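Side-chain contacts in hypothetical protein (Burkholderia xenovorans, PDB 2O8Q), which is of unknown function but has a cupin-like fold and binds a nickel ion, consistent with a small metal-binding cupin: residues L4-Q9 with P97-R102; E24-R29 with H101-H106; V75-E80 with V85-G90. All coordinates share one frame; numbering follows the deposited sequence. Where two conformers were deposited one is given.

Interaction 1: residues L4-Q9 with P97-R102. With NI (nickel (II) ion), chain C; EDO (1,2-ethanediol), chain G.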
loop_
_atom_site.group_PDB
_atom_site.type_symbol
_atom_site.label_atom_id
_atom_site.label_comp_id
_atom_site.label_asym_id
_atom_site.label_seq_id
_atom_site.Cartn_x
_atom_site.Cartn_y
_atom_site.Cartn_z
ATOM N N LEU A 4 9.090 0.151 12.310
ATOM C CA LEU A 4 7.785 -0.078 12.964
ATOM C C LEU A 4 7.966 -1.198 13.978
ATOM O O LEU A 4 8.942 -1.964 13.957
ATOM C CB LEU A 4 6.698 -0.446 11.974
ATOM C CG LEU A 4 6.564 0.490 10.767
ATOM C CD1 LEU A 4 5.438 0.010 9.820
ATOM C CD2 LEU A 4 6.377 1.963 11.223
ATOM N N GLN A 5 7.011 -1.285 14.886
ATOM C CA GLN A 5 7.123 -2.228 15.962
ATOM C C GLN A 5 6.107 -3.348 15.798
ATOM O O GLN A 5 4.969 -3.118 15.416
ATOM C CB GLN A 5 6.954 -1.482 17.276
ATOM C CG GLN A 5 8.083 -0.477 17.504
ATOM N N THR A 6 6.534 -4.585 16.046
ATOM C CA THR A 6 5.638 -5.720 16.032
ATOM C C THR A 6 4.528 -5.445 17.035
ATOM O O THR A 6 4.803 -5.088 18.175
ATOM C CB THR A 6 6.351 -7.060 16.342
ATOM O OG1 THR A 6 7.435 -7.218 15.418
ATOM C CG2 THR A 6 5.411 -8.240 16.248
ATOM N N THR A 7 3.276 -5.613 16.596
ATOM C CA THR A 7 2.123 -5.135 17.338
ATOM C C THR A 7 1.120 -6.241 17.482
ATOM O O THR A 7 0.564 -6.743 16.511
ATOM C CB THR A 7 1.513 -3.850 16.701
ATOM O OG1 THR A 7 2.535 -2.832 16.713
ATOM C CG2 THR A 7 0.282 -3.367 17.496
ATOM N N ILE A 8 0.914 -6.613 18.749
ATOM C CA ILE A 8 0.092 -7.767 19.111
ATOM C C ILE A 8 -1.140 -7.279 19.823
ATOM O O ILE A 8 -1.082 -6.368 20.658
ATOM C CB ILE A 8 0.874 -8.692 20.084
ATOM C CG1 ILE A 8 2.240 -9.080 19.476
ATOM C CG2 ILE A 8 0.015 -9.894 20.506
ATOM C CD1 ILE A 8 2.159 -9.786 18.090
ATOM N N GLN A 9 -2.266 -7.914 19.494
ATOM C CA GLN A 9 -3.490 -7.731 20.267
ATOM C C GLN A 9 -4.131 -9.057 20.552
ATOM O O GLN A 9 -4.000 -10.010 19.823
ATOM C CB GLN A 9 -4.496 -6.821 19.569
ATOM C CG GLN A 9 -4.303 -5.341 19.915
ATOM C CD GLN A 9 -4.543 -4.983 21.422
ATOM O OE1 GLN A 9 -3.935 -4.041 21.933
ATOM N NE2 GLN A 9 -5.385 -5.757 22.114
ATOM N N PRO A 97 7.599 -4.544 8.072
ATOM C CA PRO A 97 8.350 -4.953 6.890
ATOM C C PRO A 97 9.714 -5.570 7.207
ATOM O O PRO A 97 10.564 -4.950 7.838
ATOM C CB PRO A 97 8.509 -3.609 6.117
ATOM C CG PRO A 97 7.269 -2.872 6.460
ATOM C CD PRO A 97 7.075 -3.159 7.944
ATOM N N GLY A 98 9.887 -6.819 6.812
ATOM C CA GLY A 98 11.150 -7.497 6.979
ATOM C C GLY A 98 11.590 -7.851 8.398
ATOM O O GLY A 98 12.752 -8.169 8.639
ATOM N N VAL A 99 10.657 -7.793 9.354
ATOM C CA VAL A 99 11.006 -8.080 10.736
ATOM C C VAL A 99 11.576 -9.496 10.852
ATOM O O VAL A 99 11.046 -10.417 10.202
ATOM C CB VAL A 99 9.804 -7.876 11.712
ATOM C CG1 VAL A 99 8.727 -8.868 11.529
ATOM C CG2 VAL A 99 10.271 -7.918 13.185
ATOM N N ARG A 100 12.652 -9.660 11.635
ATOM C CA ARG A 100 13.209 -10.987 11.873
ATOM C C ARG A 100 12.326 -11.708 12.855
ATOM O O ARG A 100 12.002 -11.182 13.918
ATOM C CB ARG A 100 14.650 -10.921 12.364
ATOM C CG ARG A 100 15.619 -10.366 11.363
ATOM C CD ARG A 100 17.029 -10.390 11.973
ATOM N NE ARG A 100 18.002 -9.733 11.130
ATOM C CZ ARG A 100 18.206 -8.413 11.091
ATOM N NH1 ARG A 100 17.488 -7.574 11.845
ATOM N NH2 ARG A 100 19.132 -7.919 10.274
ATOM N N HIS A 101 11.881 -12.895 12.474
ATOM C CA HIS A 101 10.926 -13.637 13.299
ATOM C C HIS A 101 10.982 -15.125 13.011
ATOM O O HIS A 101 11.621 -15.587 12.075
ATOM C CB HIS A 101 9.505 -13.127 13.095
ATOM C CG HIS A 101 8.993 -13.402 11.724
ATOM N ND1 HIS A 101 9.464 -12.743 10.605
ATOM C CD2 HIS A 101 8.109 -14.331 11.267
ATOM C CE1 HIS A 101 8.889 -13.265 9.531
ATOM N NE2 HIS A 101 8.050 -14.211 9.906
ATOM N N ARG A 102 10.294 -15.900 13.841
ATOM C CA ARG A 102 10.189 -17.323 13.581
ATOM C C ARG A 102 8.915 -17.817 14.265
ATOM O O ARG A 102 8.364 -17.108 15.116
ATOM C CB ARG A 102 11.449 -18.070 14.052
ATOM C CG ARG A 102 11.736 -17.983 15.536
ATOM C CD ARG A 102 12.944 -18.802 15.940
ATOM N NE ARG A 102 13.300 -18.659 17.345
ATOM C CZ ARG A 102 14.218 -19.415 17.945
ATOM N NH1 ARG A 102 14.842 -20.359 17.238
ATOM N NH2 ARG A 102 14.519 -19.234 19.232
HETATM NI NI NI C . 7.315 -15.773 8.633
HETATM C C1 EDO G . 3.477 -5.663 20.841
HETATM O O1 EDO G . 2.154 -5.153 21.044
HETATM C C2 EDO G . 4.099 -6.295 22.102
HETATM O O2 EDO G . 3.133 -6.831 23.019
HETATM O O HOH W 1 5.363 -14.934 8.629
HETATM O O HOH W 2 6.620 -17.506 7.566
HETATM O O HOH W 3 6.730 -16.897 10.370
#
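Val99, whose CG2 methyl touches Thr6, sets its carbonyl carbon at the edge of the flat His101 imidazole, in the ring plane. Val99 takes part twice, by its side chain and by its carbonyl. Its CG2, standing anti to the backbone N, meets Thr6 roughly at a right angle, with Val99 CG2 3.7 Å from Thr6 OG1; that hydroxyl is hydrogen-bonded to Asp81. The carbonyl of Val99 accepts the N-H of His101, ND1 to O 2.8 Å and 163° at the hydrogen. The bond runs almost in the imidazole plane, although the donor sits above the plane of the carbonyl. Through its other nitrogen, His101 NE2 binds nickel at 2.1 Å, and His59, His61 and three waters complete the site. Leu4 lays its CD1 methyl against CD of Pro97 (4.0 Å) and also packs on other subunits. Here the loop leading into strand 7-9 lies against the loop leading into strand 101-106. The touch of segment 4-9 is light: Leu4 on Pro97 is apolar, and Thr6 OG1 meets a methyl while Asp81 serves as its polar partner. Separately, the Val99 carbonyl should limit rotation of the His101 ring and is consistent with NE2 being presented to the metal.

Interaction 2: residues E24-R29 with H101-H106. With NI (nickel (II) ion), chain C.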
loop_
_atom_site.group_PDB
_atom_site.type_symbol
_atom_site.label_atom_id
_atom_site.label_comp_id
_atom_site.label_asym_id
_atom_site.label_seq_id
_atom_site.Cartn_x
_atom_site.Cartn_y
_atom_site.Cartn_z
ATOM N N GLU A 24 5.354 -26.345 4.239
ATOM C CA GLU A 24 5.007 -27.767 3.915
ATOM C C GLU A 24 4.133 -28.423 4.987
ATOM O O GLU A 24 3.471 -29.422 4.727
ATOM C CB GLU A 24 6.267 -28.635 3.682
ATOM C CG GLU A 24 6.912 -28.423 2.318
ATOM C CD GLU A 24 7.071 -26.941 1.974
ATOM O OE1 GLU A 24 7.737 -26.230 2.759
ATOM O OE2 GLU A 24 6.522 -26.489 0.938
ATOM N N PHE A 25 4.161 -27.864 6.194
ATOM C CA PHE A 25 3.314 -28.310 7.292
ATOM C C PHE A 25 1.993 -27.546 7.325
ATOM O O PHE A 25 1.267 -27.636 8.323
ATOM C CB PHE A 25 4.043 -28.139 8.645
ATOM N N PHE A 26 1.685 -26.798 6.249
ATOM C CA PHE A 26 0.446 -25.999 6.187
ATOM C C PHE A 26 -0.281 -26.155 4.876
ATOM O O PHE A 26 0.306 -26.548 3.883
ATOM C CB PHE A 26 0.766 -24.522 6.411
ATOM C CG PHE A 26 1.322 -24.262 7.756
ATOM C CD1 PHE A 26 0.483 -24.177 8.856
ATOM C CD2 PHE A 26 2.686 -24.171 7.951
ATOM C CE1 PHE A 26 0.989 -23.979 10.111
ATOM C CE2 PHE A 26 3.200 -23.978 9.214
ATOM C CZ PHE A 26 2.351 -23.872 10.288
ATOM N N GLU A 27 -1.564 -25.825 4.882
ATOM C CA GLU A 27 -2.331 -25.722 3.647
ATOM C C GLU A 27 -3.069 -24.376 3.671
ATOM O O GLU A 27 -3.250 -23.770 4.737
ATOM C CB GLU A 27 -3.299 -26.861 3.444
ATOM C CG GLU A 27 -4.302 -27.061 4.527
ATOM C CD GLU A 27 -5.030 -28.412 4.422
ATOM O OE1 GLU A 27 -4.782 -29.197 3.473
ATOM O OE2 GLU A 27 -5.855 -28.669 5.312
ATOM N N TYR A 28 -3.462 -23.922 2.478
ATOM C CA TYR A 28 -3.879 -22.525 2.235
ATOM C C TYR A 28 -5.160 -22.464 1.424
ATOM O O TYR A 28 -5.332 -23.184 0.466
ATOM C CB TYR A 28 -2.751 -21.746 1.506
ATOM C CG TYR A 28 -1.416 -21.744 2.252
ATOM C CD1 TYR A 28 -0.643 -22.896 2.309
ATOM C CD2 TYR A 28 -0.925 -20.612 2.916
ATOM C CE1 TYR A 28 0.562 -22.961 3.007
ATOM C CE2 TYR A 28 0.335 -20.670 3.614
ATOM C CZ TYR A 28 1.062 -21.859 3.643
ATOM O OH TYR A 28 2.284 -21.984 4.328
ATOM N N ARG A 29 -6.072 -21.579 1.830
ATOM C CA ARG A 29 -7.345 -21.308 1.126
ATOM C C ARG A 29 -7.254 -19.839 0.719
ATOM O O ARG A 29 -7.150 -18.946 1.550
ATOM C CB ARG A 29 -8.562 -21.520 2.044
ATOM C CG ARG A 29 -9.860 -21.285 1.413
ATOM C CD ARG A 29 -11.001 -21.791 2.237
ATOM N NE ARG A 29 -11.289 -20.947 3.381
ATOM C CZ ARG A 29 -11.938 -19.784 3.298
ATOM N NH1 ARG A 29 -12.342 -19.293 2.127
ATOM N NH2 ARG A 29 -12.196 -19.125 4.434
ATOM N N HIS A 101 11.881 -12.895 12.474
ATOM C CA HIS A 101 10.926 -13.637 13.299
ATOM C C HIS A 101 10.982 -15.125 13.011
ATOM O O HIS A 101 11.621 -15.587 12.075
ATOM C CB HIS A 101 9.505 -13.127 13.095
ATOM C CG HIS A 101 8.993 -13.402 11.724
ATOM N ND1 HIS A 101 9.464 -12.743 10.605
ATOM C CD2 HIS A 101 8.109 -14.331 11.267
ATOM C CE1 HIS A 101 8.889 -13.265 9.531
ATOM N NE2 HIS A 101 8.050 -14.211 9.906
ATOM N N ARG A 102 10.294 -15.900 13.841
ATOM C CA ARG A 102 10.189 -17.323 13.581
ATOM C C ARG A 102 8.915 -17.817 14.265
ATOM O O ARG A 102 8.364 -17.108 15.116
ATOM C CB ARG A 102 11.449 -18.070 14.052
ATOM C CG ARG A 102 11.736 -17.983 15.536
ATOM C CD ARG A 102 12.944 -18.802 15.940
ATOM N NE ARG A 102 13.300 -18.659 17.345
ATOM C CZ ARG A 102 14.218 -19.415 17.945
ATOM N NH1 ARG A 102 14.842 -20.359 17.238
ATOM N NH2 ARG A 102 14.519 -19.234 19.232
ATOM N N GLU A 103 8.458 -18.996 13.843
ATOM C CA GLU A 103 7.301 -19.652 14.470
ATOM C C GLU A 103 7.815 -20.775 15.332
ATOM O O GLU A 103 8.551 -21.627 14.849
ATOM C CB GLU A 103 6.341 -20.246 13.447
ATOM C CG GLU A 103 5.056 -20.745 14.091
ATOM C CD GLU A 103 4.786 -22.214 13.790
ATOM O OE1 GLU A 103 5.120 -22.695 12.672
ATOM O OE2 GLU A 103 4.252 -22.888 14.692
ATOM N N LEU A 104 7.461 -20.738 16.619
ATOM C CA LEU A 104 7.980 -21.715 17.570
ATOM C C LEU A 104 7.193 -23.009 17.633
ATOM O O LEU A 104 7.765 -24.088 17.763
ATOM C CB LEU A 104 8.053 -21.100 18.947
ATOM C CG LEU A 104 8.979 -19.894 19.116
ATOM C CD1 LEU A 104 9.027 -19.422 20.596
ATOM C CD2 LEU A 104 10.404 -20.243 18.668
ATOM N N ARG A 105 5.873 -22.907 17.550
ATOM C CA ARG A 105 5.000 -24.069 17.683
ATOM C C ARG A 105 3.587 -23.630 17.435
ATOM O O ARG A 105 3.281 -22.438 17.552
ATOM C CB ARG A 105 5.117 -24.688 19.097
ATOM C CG ARG A 105 5.094 -23.697 20.275
ATOM C CD ARG A 105 5.308 -24.332 21.632
ATOM N NE ARG A 105 6.560 -25.060 21.766
ATOM C CZ ARG A 105 7.736 -24.498 22.036
ATOM N NH1 ARG A 105 7.818 -23.185 22.173
ATOM N NH2 ARG A 105 8.818 -25.238 22.185
ATOM N N HIS A 106 2.709 -24.591 17.147
ATOM C CA HIS A 106 1.282 -24.298 16.968
ATOM C C HIS A 106 0.418 -25.506 17.282
ATOM O O HIS A 106 0.872 -26.640 17.320
ATOM C CB HIS A 106 0.991 -23.797 15.552
ATOM C CG HIS A 106 1.385 -24.773 14.515
ATOM N ND1 HIS A 106 2.635 -24.748 13.934
ATOM C CD2 HIS A 106 0.732 -25.838 13.976
ATOM C CE1 HIS A 106 2.729 -25.755 13.077
ATOM N NE2 HIS A 106 1.588 -26.425 13.079
HETATM NI NI NI C . 7.315 -15.773 8.633
HETATM O O HOH W 1 5.363 -14.934 8.629
HETATM O O HOH W 2 6.620 -17.506 7.566
HETATM O O HOH W 3 6.730 -16.897 10.370
#
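Phe26 carries its ring on the side away from its own carbonyl carbon (chi1 -63°), while His106 tucks its imidazole between its backbone N and carbonyl carbon, and the two side chains come from opposite directions to meet. In this cupin fold the contact joins strands 26-30 and 101-106, each outermost in its sheet within this chain. The rings are inclined at 46° with centroids 4.9 Å apart, an oblique meeting that is neither a stack nor a T-shape. CE1 of Phe26 lies over one face of the imidazole, offset toward its rim, and the closest approach is Phe26 CZ to His106 CE1 at 3.4 Å. A classic beta bulge, in which Leu104 and Arg105 both face Glu76, explains why Glu103 and His106, three residues apart on one strand, can both point toward Phe26. Glu103 starts out anti to its backbone N and then bends at chi2, which puts OE2 2.6 Å from ND1 of His106. This hydrogen bond is nearly straight (166°) and lies in the imidazole plane, on the syn side of OE2 but tilted out of the carboxylate plane; it should restrain the imidazole against Phe26. Ile46 and Ala48 of strand 42-48 pack beside the two aromatic residues. The other carboxylate oxygen, Glu103 OE1, approaches the Phe26 ring at its edge, near the ring plane, 3.8 Å from CZ.

Interaction 3: residues V75-E80 with V85-G90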
loop_
_atom_site.group_PDB
_atom_site.type_symbol
_atom_site.label_atom_id
_atom_site.label_comp_id
_atom_site.label_asym_id
_atom_site.label_seq_id
_atom_site.Cartn_x
_atom_site.Cartn_y
_atom_site.Cartn_z
ATOM N N VAL A 75 -0.959 -20.272 18.146
ATOM C CA VAL A 75 0.351 -20.307 17.503
ATOM C C VAL A 75 1.268 -19.384 18.304
ATOM O O VAL A 75 0.837 -18.333 18.790
ATOM C CB VAL A 75 0.272 -19.831 16.040
ATOM C CG1 VAL A 75 -0.367 -18.427 15.917
ATOM C CG2 VAL A 75 1.627 -19.889 15.354
ATOM N N GLU A 76 2.532 -19.796 18.482
ATOM C CA GLU A 76 3.539 -18.989 19.191
ATOM C C GLU A 76 4.614 -18.582 18.179
ATOM O O GLU A 76 5.236 -19.421 17.504
ATOM C CB GLU A 76 4.157 -19.799 20.337
ATOM C CG GLU A 76 5.050 -18.988 21.248
ATOM C CD GLU A 76 5.579 -19.751 22.413
ATOM O OE1 GLU A 76 6.024 -20.897 22.202
ATOM O OE2 GLU A 76 5.538 -19.212 23.556
ATOM N N PHE A 77 4.809 -17.259 18.102
ATOM C CA PHE A 77 5.817 -16.638 17.275
ATOM C C PHE A 77 6.891 -16.065 18.175
ATOM O O PHE A 77 6.744 -15.944 19.411
ATOM C CB PHE A 77 5.186 -15.464 16.525
ATOM C CG PHE A 77 4.134 -15.869 15.507
ATOM C CD1 PHE A 77 4.431 -16.802 14.541
ATOM C CD2 PHE A 77 2.894 -15.243 15.478
ATOM C CE1 PHE A 77 3.477 -17.163 13.579
ATOM C CE2 PHE A 77 1.952 -15.563 14.493
ATOM C CZ PHE A 77 2.233 -16.510 13.557
ATOM N N GLU A 78 8.052 -15.766 17.601
ATOM C CA GLU A 78 9.097 -15.061 18.311
ATOM C C GLU A 78 9.622 -13.977 17.384
ATOM O O GLU A 78 9.845 -14.222 16.207
ATOM C CB GLU A 78 10.245 -15.976 18.766
ATOM C CG GLU A 78 11.188 -15.290 19.704
ATOM C CD GLU A 78 12.391 -16.136 20.108
ATOM O OE1 GLU A 78 12.436 -17.333 19.738
ATOM O OE2 GLU A 78 13.280 -15.593 20.810
ATOM N N TYR A 79 9.812 -12.793 17.966
ATOM C CA TYR A 79 10.220 -11.627 17.224
ATOM C C TYR A 79 11.499 -11.064 17.741
ATOM O O TYR A 79 11.755 -11.108 18.935
ATOM C CB TYR A 79 9.160 -10.523 17.288
ATOM C CG TYR A 79 7.906 -10.977 16.617
ATOM C CD1 TYR A 79 7.733 -10.934 15.200
ATOM C CD2 TYR A 79 6.820 -11.478 17.379
ATOM C CE1 TYR A 79 6.620 -11.418 14.614
ATOM C CE2 TYR A 79 5.710 -11.957 16.767
ATOM C CZ TYR A 79 5.570 -11.879 15.382
ATOM O OH TYR A 79 4.462 -12.360 14.773
ATOM N N GLU A 80 12.290 -10.491 16.845
ATOM C CA GLU A 80 13.522 -9.887 17.294
ATOM C C GLU A 80 13.180 -8.789 18.325
ATOM O O GLU A 80 13.741 -8.781 19.439
ATOM C CB GLU A 80 14.338 -9.350 16.117
ATOM C CG GLU A 80 15.795 -9.106 16.494
ATOM C CD GLU A 80 16.605 -8.449 15.429
ATOM O OE1 GLU A 80 16.069 -8.174 14.340
ATOM O OE2 GLU A 80 17.799 -8.192 15.688
ATOM N N VAL A 85 5.605 -14.640 21.619
ATOM C CA VAL A 85 4.214 -14.198 21.665
ATOM C C VAL A 85 3.342 -15.408 21.410
ATOM O O VAL A 85 3.449 -16.028 20.352
ATOM C CB VAL A 85 3.876 -13.201 20.487
ATOM C CG1 VAL A 85 2.388 -12.877 20.538
ATOM C CG2 VAL A 85 4.748 -11.966 20.522
HETATM N N MSE A 86 2.420 -15.694 22.314
HETATM C CA MSE A 86 1.442 -16.745 22.129
HETATM C C MSE A 86 0.064 -16.164 21.718
HETATM O O MSE A 86 -0.491 -15.341 22.434
HETATM C CB MSE A 86 1.310 -17.535 23.412
HETATM C CG MSE A 86 0.121 -18.440 23.450
HETATM SE SE MSE A 86 0.479 -20.023 22.396
HETATM C CE MSE A 86 1.881 -20.905 23.435
ATOM N N LEU A 87 -0.466 -16.565 20.567
ATOM C CA LEU A 87 -1.723 -16.055 20.096
ATOM C C LEU A 87 -2.779 -17.154 20.075
ATOM O O LEU A 87 -2.517 -18.242 19.571
ATOM C CB LEU A 87 -1.596 -15.539 18.646
ATOM C CG LEU A 87 -0.719 -14.356 18.343
ATOM C CD1 LEU A 87 -0.800 -14.040 16.783
ATOM C CD2 LEU A 87 -1.170 -13.179 19.185
ATOM N N GLU A 88 -3.982 -16.840 20.546
ATOM C CA GLU A 88 -5.112 -17.755 20.469
ATOM C C GLU A 88 -6.142 -17.133 19.535
ATOM O O GLU A 88 -5.904 -16.029 19.011
ATOM C CB GLU A 88 -5.760 -17.926 21.847
ATOM C CG GLU A 88 -4.864 -18.442 22.934
ATOM C CD GLU A 88 -5.638 -18.545 24.242
ATOM O OE1 GLU A 88 -6.278 -19.586 24.435
ATOM O OE2 GLU A 88 -5.612 -17.586 25.039
ATOM N N ALA A 89 -7.300 -17.779 19.374
ATOM C CA ALA A 89 -8.343 -17.206 18.488
ATOM C C ALA A 89 -8.620 -15.753 18.892
ATOM O O ALA A 89 -8.777 -15.462 20.107
ATOM C CB ALA A 89 -9.627 -18.034 18.499
ATOM N N GLY A 90 -8.709 -14.870 17.888
ATOM C CA GLY A 90 -8.996 -13.463 18.126
ATOM C C GLY A 90 -7.733 -12.651 18.261
ATOM O O GLY A 90 -7.812 -11.448 18.284
#
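Val75 faces Leu87 and Phe77 faces Val85 as hydrogen-bonded pairs of an antiparallel beta hairpin, with Glu76 and Met86 forming the non-hydrogen-bonded pair between them. The axes of the short segments 75-79 and 85-88 approach to 4.7 Å at 150°, so the strands are antiparallel with a marked twist. Each hydrogen-bonded pair closes a two-bond ring; Leu87 N to Val75 O is 2.8 Å. Val85 O takes the N-H of Phe77 and also a CA-H contact from Glu76 CA at 3.2 Å. Val75, Phe77, Val85 and Leu87 project from one face of the sheet. There Val75 CG2 sits over one face of the Phe77 ring, toward its rim, while Leu87 CD1 comes to its edge, 3.9 Å from CE2. Val85 CG2 meets the edge of the Tyr79 ring at CD2 (3.8 Å), and the Tyr79 hydroxyl is hydrogen-bonded to Gln95. On the reverse face selenomethionine Met86, bent at chi2 and chi3, folds its CE methyl across the extended chain of Glu76, 4.0 Å from CB. The Glu76 carboxylate pairs with Arg105. The chemistry is thus divided by face: a buried apolar lining of aliphatic branches and aromatic edges within, and, outside, the Met86 methyl crossing the Glu76 chain and the Glu76-Arg105 salt bridge.

Overall arrangement
Strand 101-106 ties the three contacts together. Interaction 1 meets the chain just before it, interaction 2 touches it at Glu103 and His106, and along its side runs strand 74-79 of interaction 3. The centres of interactions 1 and 2 lie about 16 Å apart, that of interaction 3 about 11 and 12 Å from them. Two salt bridges cross this border, Arg100 NH1 to Glu80 OE1 and Arg102 NH2 to Glu78 OE1, each 2.9 Å. His101, between the first two contacts, binds nickel: its CB packs on Tyr79 CD1 at 3.5 Å, and the Phe77 side chain comes within about 6 Å of the ion. Along the sequence, the hairpin of interaction 3 is nested inside the loops closed by the other two.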